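Local coordinates for protein anti-H(O) lectin 1 (Ulex europaeus, PDB 1FX5) that binds L-fucose and so recognises the O(H) blood group, as a calcium- and manganese-containing homodimeric legume lectin, at residues R157-E171 with A183-S195. Sequence-based numbering, arbitrary orientation.
Sequences RWNKRYGLNNVANVE and ASLTYPSDQTSIS
Three groups converge on the phenol oxygen of Tyr187: the indole NE1 of Trp158 gives a hydrogen bond to OH of Tyr187 at 3.0 Å, the backbone N of Arg161 adds a weak one, and a water 2.6 Å from that OH also bonds to O of Arg161. The indole bond is bent, 142° at the hydrogen, with the oxygen a little out of the Trp158 plane, and the two side chains cross at about a right angle. Arg161 then runs over one face of the tyrosine: its CD sits 3.8 Å from the ring centroid, almost exactly on the normal, and the guanidinium follows as an offset cation-pi stack, its plane turned 24° from the ring.

With the chain extended from CG to NE (chi2 -175°), the guanidinium passes the ring and meets Asp190 end-on in a salt bridge. NH2 reaches OD1 of Asp190 at 2.9 Å on the syn side, while NH1 comes to OD2 from above the carboxylate plane. The backbone N of Thr192 donates to OD2 of Asp190 from the opposite face, making an Asx turn that helps fix the carboxylate in the loop between strands 180-187 and 192-199.

Strand 168-171 pairs antiparallel with 183-187. Asn169 and Thr186 exchange two backbone bonds, N of Asn169 to O of Thr186 being 2.9 Å, and Glu171 and Ser184 form the next hydrogen-bonded pair. On the inner side, Ala168 CB rests against CG of Leu185 at 4.0 Å, and CD1 of Leu185 and CD1 of Ile194 come against the Trp158 side chain, which also packs on Phe126 and Ile143.

The Trp158 side chain is about 5 Å from that of the manganese ligand His142. The contact joins the loop after strand 154-157, which passes beside the metal site, to the beta hairpin 168-175/180-187 of the legume lectin jelly-roll sandwich.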
ATOM      1  N   ARG A 157      11.735  28.678 -14.992  1.00 17.00           N
ATOM      2  CA  ARG A 157      10.604  29.307 -15.686  1.00 20.95           C
ATOM      3  C   ARG A 157       9.743  28.292 -16.433  1.00 18.85           C
ATOM      4  O   ARG A 157      10.268  27.484 -17.179  1.00 16.34           O
ATOM      5  CB  ARG A 157      11.111  30.342 -16.693  1.00 21.93           C
ATOM      6  CG  ARG A 157      10.012  31.188 -17.262  1.00 28.64           C
ATOM      7  CD  ARG A 157      10.613  32.368 -17.975  1.00 37.40           C
ATOM      8  NE  ARG A 157       9.623  33.404 -18.247  1.00 44.74           N
ATOM      9  CZ  ARG A 157       9.904  34.706 -18.288  1.00 47.97           C
ATOM     10  NH1 ARG A 157      11.149  35.140 -18.072  1.00 45.83           N
ATOM     11  NH2 ARG A 157       8.935  35.577 -18.552  1.00 47.35           N
ATOM     12  N   TRP A 158       8.422  28.438 -16.332  1.00 17.99           N
ATOM     13  CA  TRP A 158       7.472  27.540 -16.982  1.00 18.73           C
ATOM     14  C   TRP A 158       6.357  28.293 -17.716  1.00 20.39           C
ATOM     15  O   TRP A 158       5.663  29.114 -17.121  1.00 22.56           O
ATOM     16  CB  TRP A 158       6.841  26.627 -15.897  1.00 18.96           C
ATOM     17  CG  TRP A 158       5.617  25.751 -16.313  1.00 17.71           C
ATOM     18  CD1 TRP A 158       5.449  25.055 -17.490  1.00 16.92           C
ATOM     19  CD2 TRP A 158       4.457  25.441 -15.508  1.00 15.86           C
ATOM     20  NE1 TRP A 158       4.273  24.332 -17.459  1.00 16.87           N
ATOM     21  CE2 TRP A 158       3.647  24.557 -16.259  1.00 16.28           C
ATOM     22  CE3 TRP A 158       4.042  25.826 -14.228  1.00 12.98           C
ATOM     23  CZ2 TRP A 158       2.430  24.050 -15.768  1.00 16.95           C
ATOM     24  CZ3 TRP A 158       2.844  25.323 -13.741  1.00 17.82           C
ATOM     25  CH2 TRP A 158       2.044  24.441 -14.510  1.00 17.77           C
ATOM     26  N   ASN A 159       6.194  28.046 -19.011  1.00 22.64           N
ATOM     27  CA  ASN A 159       5.136  28.720 -19.763  1.00 25.14           C
ATOM     28  C   ASN A 159       3.938  27.763 -19.733  1.00 24.26           C
ATOM     29  O   ASN A 159       3.807  26.883 -20.593  1.00 23.38           O
ATOM     30  CB  ASN A 159       5.580  28.997 -21.193  1.00 28.58           C
ATOM     31  CG  ASN A 159       6.736  29.984 -21.254  1.00 37.49           C
ATOM     32  OD1 ASN A 159       7.715  29.758 -21.956  1.00 43.29           O
ATOM     33  ND2 ASN A 159       6.645  31.068 -20.489  1.00 40.31           N
ATOM     34  N   LYS A 160       3.107  27.926 -18.703  1.00 21.20           N
ATOM     35  CA  LYS A 160       1.907  27.108 -18.479  1.00 21.93           C
ATOM     36  C   LYS A 160       0.894  27.086 -19.635  1.00 20.52           C
ATOM     37  O   LYS A 160       0.697  28.089 -20.312  1.00 20.06           O
ATOM     38  CB  LYS A 160       1.225  27.538 -17.152  1.00 19.79           C
ATOM     39  CG  LYS A 160       0.901  29.045 -17.074  1.00 19.00           C
ATOM     40  CD  LYS A 160       0.164  29.419 -15.800  1.00 16.40           C
ATOM     41  CE  LYS A 160      -0.487  30.791 -15.936  1.00 14.42           C
ATOM     42  NZ  LYS A 160      -1.266  31.190 -14.739  1.00 12.03           N
ATOM     43  N   ARG A 161       0.237  25.940 -19.819  1.00 18.63           N
ATOM     44  CA  ARG A 161      -0.760  25.741 -20.863  1.00 16.11           C
ATOM     45  C   ARG A 161      -1.987  25.146 -20.177  1.00 19.60           C
ATOM     46  O   ARG A 161      -1.827  24.348 -19.253  1.00 21.40           O
ATOM     47  CB  ARG A 161      -0.239  24.749 -21.910  1.00 14.69           C
ATOM     48  CG  ARG A 161       0.970  25.223 -22.692  1.00 10.23           C
ATOM     49  CD  ARG A 161       1.355  24.248 -23.798  1.00 14.18           C
ATOM     50  NE  ARG A 161       2.544  24.719 -24.512  1.00 15.95           N
ATOM     51  CZ  ARG A 161       3.280  24.002 -25.357  1.00 18.95           C
ATOM     52  NH1 ARG A 161       2.970  22.748 -25.634  1.00 19.43           N
ATOM     53  NH2 ARG A 161       4.360  24.552 -25.910  1.00 20.46           N
ATOM     54  N   TYR A 162      -3.193  25.514 -20.618  1.00 17.82           N
ATOM     55  CA  TYR A 162      -4.428  25.001 -20.028  1.00 18.58           C
ATOM     56  C   TYR A 162      -5.240  24.221 -21.060  1.00 20.70           C
ATOM     57  O   TYR A 162      -5.021  24.391 -22.254  1.00 21.14           O
ATOM     58  CB  TYR A 162      -5.292  26.156 -19.505  1.00 16.20           C
ATOM     59  CG  TYR A 162      -4.805  26.790 -18.231  1.00 17.32           C
ATOM     60  CD1 TYR A 162      -3.727  27.666 -18.238  1.00 17.43           C
ATOM     61  CD2 TYR A 162      -5.378  26.458 -17.005  1.00 13.83           C
ATOM     62  CE1 TYR A 162      -3.221  28.183 -17.060  1.00 17.16           C
ATOM     63  CE2 TYR A 162      -4.884  26.970 -15.816  1.00 13.98           C
ATOM     64  CZ  TYR A 162      -3.803  27.823 -15.850  1.00 19.00           C
ATOM     65  OH  TYR A 162      -3.265  28.282 -14.677  1.00 19.46           O
ATOM     66  N   GLY A 163      -6.168  23.374 -20.597  1.00 23.34           N
ATOM     67  CA  GLY A 163      -7.001  22.591 -21.505  1.00 23.47           C
ATOM     68  C   GLY A 163      -6.657  21.122 -21.659  1.00 25.85           C
ATOM     69  O   GLY A 163      -5.494  20.730 -21.518  1.00 25.10           O
ATOM     70  N   LEU A 164      -7.654  20.308 -22.006  1.00 28.75           N
ATOM     71  CA  LEU A 164      -7.447  18.867 -22.181  1.00 31.21           C
ATOM     72  C   LEU A 164      -6.511  18.554 -23.350  1.00 31.90           C
ATOM     73  O   LEU A 164      -5.834  17.525 -23.374  1.00 33.66           O
ATOM     74  CB  LEU A 164      -8.781  18.134 -22.366  1.00 32.61           C
ATOM     75  CG  LEU A 164      -8.995  16.823 -21.578  1.00 37.67           C
ATOM     76  CD1 LEU A 164     -10.010  15.955 -22.341  1.00 37.85           C
ATOM     77  CD2 LEU A 164      -7.692  16.014 -21.363  1.00 33.78           C
ATOM     78  N   ASN A 165      -6.459  19.456 -24.317  1.00 32.66           N
ATOM     79  CA  ASN A 165      -5.596  19.264 -25.477  1.00 33.15           C
ATOM     80  C   ASN A 165      -4.113  19.533 -25.115  1.00 30.76           C
ATOM     81  O   ASN A 165      -3.192  19.237 -25.908  1.00 29.89           O
ATOM     82  CB  ASN A 165      -6.062  20.164 -26.643  1.00 35.90           C
ATOM     83  CG  ASN A 165      -6.132  21.656 -26.260  1.00 42.34           C
ATOM     84  OD1 ASN A 165      -6.869  22.057 -25.342  1.00 44.68           O
ATOM     85  ND2 ASN A 165      -5.385  22.480 -26.983  1.00 46.33           N
ATOM     86  N   ASN A 166      -3.883  20.085 -23.923  1.00 25.38           N
ATOM     87  CA  ASN A 166      -2.535  20.382 -23.476  1.00 22.72           C
ATOM     88  C   ASN A 166      -2.049  19.548 -22.285  1.00 25.23           C
ATOM     89  O   ASN A 166      -1.484  20.077 -21.315  1.00 26.00           O
ATOM     90  CB  ASN A 166      -2.400  21.858 -23.166  1.00 22.30           C
ATOM     91  CG  ASN A 166      -2.447  22.707 -24.409  1.00 23.87           C
ATOM     92  OD1 ASN A 166      -3.324  23.544 -24.552  1.00 24.76           O
ATOM     93  ND2 ASN A 166      -1.502  22.507 -25.309  1.00 15.76           N
ATOM     94  N   VAL A 167      -2.268  18.241 -22.356  1.00 23.36           N
ATOM     95  CA  VAL A 167      -1.842  17.345 -21.286  1.00 22.74           C
ATOM     96  C   VAL A 167      -0.306  17.369 -21.154  1.00 21.73           C
ATOM     97  O   VAL A 167       0.417  17.450 -22.154  1.00 17.50           O
ATOM     98  CB  VAL A 167      -2.343  15.893 -21.569  1.00 22.98           C
ATOM     99  CG1 VAL A 167      -1.847  14.917 -20.510  1.00 21.06           C
ATOM    100  CG2 VAL A 167      -3.845  15.889 -21.545  1.00 26.15           C
ATOM    101  N   ALA A 168       0.175  17.314 -19.913  1.00 21.11           N
ATOM    102  CA  ALA A 168       1.604  17.317 -19.624  1.00 19.18           C
ATOM    103  C   ALA A 168       1.977  15.996 -18.962  1.00 19.15           C
ATOM    104  O   ALA A 168       1.176  15.435 -18.208  1.00 19.52           O
ATOM    105  CB  ALA A 168       1.938  18.478 -18.682  1.00 17.64           C
ATOM    106  N   ASN A 169       3.137  15.450 -19.326  1.00 18.59           N
ATOM    107  CA  ASN A 169       3.623  14.197 -18.750  1.00 18.00           C
ATOM    108  C   ASN A 169       4.783  14.613 -17.825  1.00 19.82           C
ATOM    109  O   ASN A 169       5.689  15.355 -18.240  1.00 18.67           O
ATOM    110  CB  ASN A 169       4.143  13.251 -19.824  1.00 17.79           C
ATOM    111  CG  ASN A 169       3.063  12.835 -20.811  1.00 25.02           C
ATOM    112  OD1 ASN A 169       3.343  12.601 -21.995  1.00 27.96           O
ATOM    113  ND2 ASN A 169       1.825  12.747 -20.344  1.00 23.63           N
ATOM    114  N   VAL A 170       4.731  14.159 -16.578  1.00 17.38           N
ATOM    115  CA  VAL A 170       5.756  14.466 -15.572  1.00 17.61           C
ATOM    116  C   VAL A 170       6.537  13.247 -15.069  1.00 18.97           C
ATOM    117  O   VAL A 170       5.994  12.135 -14.911  1.00 18.57           O
ATOM    118  CB  VAL A 170       5.109  15.155 -14.317  1.00 17.66           C
ATOM    119  CG1 VAL A 170       6.156  15.426 -13.218  1.00 16.27           C
ATOM    120  CG2 VAL A 170       4.398  16.437 -14.724  1.00 15.80           C
ATOM    121  N   GLU A 171       7.817  13.451 -14.816  1.00 18.25           N
ATOM    122  CA  GLU A 171       8.647  12.377 -14.315  1.00 20.18           C
ATOM    123  C   GLU A 171       9.556  12.952 -13.221  1.00 19.23           C
ATOM    124  O   GLU A 171      10.267  13.943 -13.456  1.00 16.95           O
ATOM    125  CB  GLU A 171       9.465  11.742 -15.421  1.00 25.01           C
ATOM    126  CG  GLU A 171      10.149  10.496 -14.940  1.00 36.35           C
ATOM    127  CD  GLU A 171      10.878   9.782 -16.045  1.00 46.51           C
ATOM    128  OE1 GLU A 171      10.384   9.822 -17.201  1.00 51.07           O
ATOM    129  OE2 GLU A 171      11.943   9.187 -15.758  1.00 47.94           O
ATOM    130  N   ALA A 183      13.071  16.749 -11.573  1.00 16.64           N
ATOM    131  CA  ALA A 183      11.675  16.726 -11.992  1.00 15.19           C
ATOM    132  C   ALA A 183      11.624  17.328 -13.388  1.00 16.27           C
ATOM    133  O   ALA A 183      12.282  18.350 -13.640  1.00 15.58           O
ATOM    134  CB  ALA A 183      10.816  17.569 -11.044  1.00  9.06           C
ATOM    135  N   SER A 184      10.939  16.666 -14.317  1.00 16.06           N
ATOM    136  CA  SER A 184      10.820  17.192 -15.676  1.00 18.59           C
ATOM    137  C   SER A 184       9.377  17.105 -16.174  1.00 19.16           C
ATOM    138  O   SER A 184       8.591  16.217 -15.764  1.00 19.54           O
ATOM    139  CB  SER A 184      11.781  16.513 -16.645  1.00 19.08           C
ATOM    140  OG  SER A 184      11.498  15.156 -16.747  1.00 28.59           O
ATOM    141  N   LEU A 185       8.994  18.112 -16.940  1.00 17.25           N
ATOM    142  CA  LEU A 185       7.664  18.191 -17.502  1.00 19.05           C
ATOM    143  C   LEU A 185       7.770  18.258 -19.030  1.00 19.79           C
ATOM    144  O   LEU A 185       8.641  18.943 -19.551  1.00 21.90           O
ATOM    145  CB  LEU A 185       6.954  19.428 -16.945  1.00 18.68           C
ATOM    146  CG  LEU A 185       5.563  19.796 -17.501  1.00 21.92           C
ATOM    147  CD1 LEU A 185       4.763  20.588 -16.439  1.00 13.82           C
ATOM    148  CD2 LEU A 185       5.709  20.604 -18.825  1.00 17.68           C
ATOM    149  N   THR A 186       6.924  17.514 -19.735  1.00 18.31           N
ATOM    150  CA  THR A 186       6.950  17.524 -21.187  1.00 17.70           C
ATOM    151  C   THR A 186       5.550  17.609 -21.799  1.00 19.27           C
ATOM    152  O   THR A 186       4.610  16.959 -21.320  1.00 19.37           O
ATOM    153  CB  THR A 186       7.639  16.257 -21.745  1.00 20.16           C
ATOM    154  OG1 THR A 186       8.996  16.213 -21.282  1.00 21.48           O
ATOM    155  CG2 THR A 186       7.616  16.248 -23.303  1.00 16.19           C
ATOM    156  N   TYR A 187       5.387  18.491 -22.785  1.00 19.65           N
ATOM    157  CA  TYR A 187       4.094  18.651 -23.471  1.00 17.06           C
ATOM    158  C   TYR A 187       4.318  17.840 -24.757  1.00 17.21           C
ATOM    159  O   TYR A 187       5.077  18.257 -25.632  1.00 15.47           O
ATOM    160  CB  TYR A 187       3.806  20.125 -23.798  1.00 15.94           C
ATOM    161  CG  TYR A 187       3.360  20.954 -22.606  1.00 16.04           C
ATOM    162  CD1 TYR A 187       2.111  20.771 -22.028  1.00 17.22           C
ATOM    163  CD2 TYR A 187       4.185  21.928 -22.073  1.00 18.71           C
ATOM    164  CE1 TYR A 187       1.691  21.551 -20.941  1.00 20.06           C
ATOM    165  CE2 TYR A 187       3.784  22.703 -20.997  1.00 21.05           C
ATOM    166  CZ  TYR A 187       2.541  22.512 -20.436  1.00 20.44           C
ATOM    167  OH  TYR A 187       2.164  23.307 -19.384  1.00 20.11           O
ATOM    168  N   PRO A 188       3.724  16.640 -24.851  1.00 16.53           N
ATOM    169  CA  PRO A 188       3.871  15.773 -26.020  1.00 16.93           C
ATOM    170  C   PRO A 188       3.458  16.349 -27.378  1.00 19.39           C
ATOM    171  O   PRO A 188       3.953  15.896 -28.413  1.00 20.38           O
ATOM    172  CB  PRO A 188       3.048  14.542 -25.643  1.00 13.70           C
ATOM    173  CG  PRO A 188       2.018  15.092 -24.710  1.00 16.23           C
ATOM    174  CD  PRO A 188       2.822  16.026 -23.859  1.00 15.50           C
ATOM    175  N   SER A 189       2.607  17.375 -27.375  1.00 18.68           N
ATOM    176  CA  SER A 189       2.146  17.997 -28.616  1.00 19.50           C
ATOM    177  C   SER A 189       3.271  18.602 -29.452  1.00 20.18           C
ATOM    178  O   SER A 189       3.266  18.505 -30.689  1.00 20.12           O
ATOM    179  CB  SER A 189       1.122  19.084 -28.327  1.00 15.87           C
ATOM    180  OG  SER A 189       1.761  20.221 -27.781  1.00 23.82           O
ATOM    181  N   ASP A 190       4.222  19.245 -28.786  1.00 21.95           N
ATOM    182  CA  ASP A 190       5.336  19.862 -29.504  1.00 22.30           C
ATOM    183  C   ASP A 190       6.684  19.512 -28.912  1.00 23.07           C
ATOM    184  O   ASP A 190       7.693  20.067 -29.319  1.00 20.90           O
ATOM    185  CB  ASP A 190       5.167  21.388 -29.609  1.00 22.00           C
ATOM    186  CG  ASP A 190       5.265  22.101 -28.254  1.00 28.06           C
ATOM    187  OD1 ASP A 190       5.406  23.350 -28.284  1.00 25.03           O
ATOM    188  OD2 ASP A 190       5.190  21.433 -27.184  1.00 23.60           O
ATOM    189  N   GLN A 191       6.691  18.617 -27.928  1.00 22.33           N
ATOM    190  CA  GLN A 191       7.926  18.187 -27.281  1.00 22.31           C
ATOM    191  C   GLN A 191       8.620  19.234 -26.387  1.00 23.77           C
ATOM    192  O   GLN A 191       9.815  19.101 -26.109  1.00 22.81           O
ATOM    193  CB  GLN A 191       8.895  17.662 -28.349  1.00 25.31           C
ATOM    194  CG  GLN A 191       9.573  16.356 -28.043  1.00 33.05           C
ATOM    195  CD  GLN A 191       8.693  15.145 -28.273  1.00 36.99           C
ATOM    196  OE1 GLN A 191       7.727  14.916 -27.535  1.00 38.27           O
ATOM    197  NE2 GLN A 191       9.053  14.330 -29.265  1.00 37.75           N
ATOM    198  N   THR A 192       7.909  20.294 -25.990  1.00 23.12           N
ATOM    199  CA  THR A 192       8.483  21.332 -25.120  1.00 21.97           C
ATOM    200  C   THR A 192       8.727  20.625 -23.776  1.00 22.97           C
ATOM    201  O   THR A 192       7.805  20.053 -23.182  1.00 22.25           O
ATOM    202  CB  THR A 192       7.492  22.474 -24.881  1.00 23.15           C
ATOM    203  OG1 THR A 192       7.371  23.260 -26.066  1.00 23.05           O
ATOM    204  CG2 THR A 192       7.932  23.353 -23.713  1.00 22.42           C
ATOM    205  N   SER A 193       9.952  20.701 -23.279  1.00 22.71           N
ATOM    206  CA  SER A 193      10.295  20.057 -22.025  1.00 22.76           C
ATOM    207  C   SER A 193      11.113  20.973 -21.092  1.00 23.44           C
ATOM    208  O   SER A 193      11.883  21.823 -21.555  1.00 22.59           O
ATOM    209  CB  SER A 193      11.069  18.780 -22.373  1.00 21.77           C
ATOM    210  OG  SER A 193      11.409  18.040 -21.223  1.00 35.47           O
ATOM    211  N   ILE A 194      10.887  20.870 -19.783  1.00 21.43           N
ATOM    212  CA  ILE A 194      11.628  21.693 -18.822  1.00 21.50           C
ATOM    213  C   ILE A 194      11.954  20.832 -17.613  1.00 24.13           C
ATOM    214  O   ILE A 194      11.233  19.865 -17.320  1.00 24.41           O
ATOM    215  CB  ILE A 194      10.847  22.955 -18.305  1.00 23.48           C
ATOM    216  CG1 ILE A 194       9.597  22.547 -17.565  1.00 26.64           C
ATOM    217  CG2 ILE A 194      10.455  23.906 -19.444  1.00 23.06           C
ATOM    218  CD1 ILE A 194       8.973  23.718 -16.873  1.00 33.69           C
ATOM    219  N   SER A 195      13.059  21.131 -16.938  1.00 21.80           N
ATOM    220  CA  SER A 195      13.414  20.354 -15.763  1.00 21.64           C
ATOM    221  C   SER A 195      14.116  21.200 -14.723  1.00 21.51           C
ATOM    222  O   SER A 195      14.707  22.250 -15.042  1.00 20.57           O
ATOM    223  CB  SER A 195      14.244  19.129 -16.121  1.00 21.34           C
ATOM    224  OG  SER A 195      15.446  19.486 -16.746  1.00 28.97           O
TER
HETATM  225  O   HOH W   1       0.061  22.573 -18.132  1.00 18.15           O
HETATM  226  O   HOH W   2       0.692  21.008 -25.407  1.00 19.39           O
HETATM  227  O   HOH W   3       0.569  18.360 -24.899  1.00 18.19           O
HETATM  228  O   HOH W   4       8.797  14.326 -19.120  1.00 34.98           O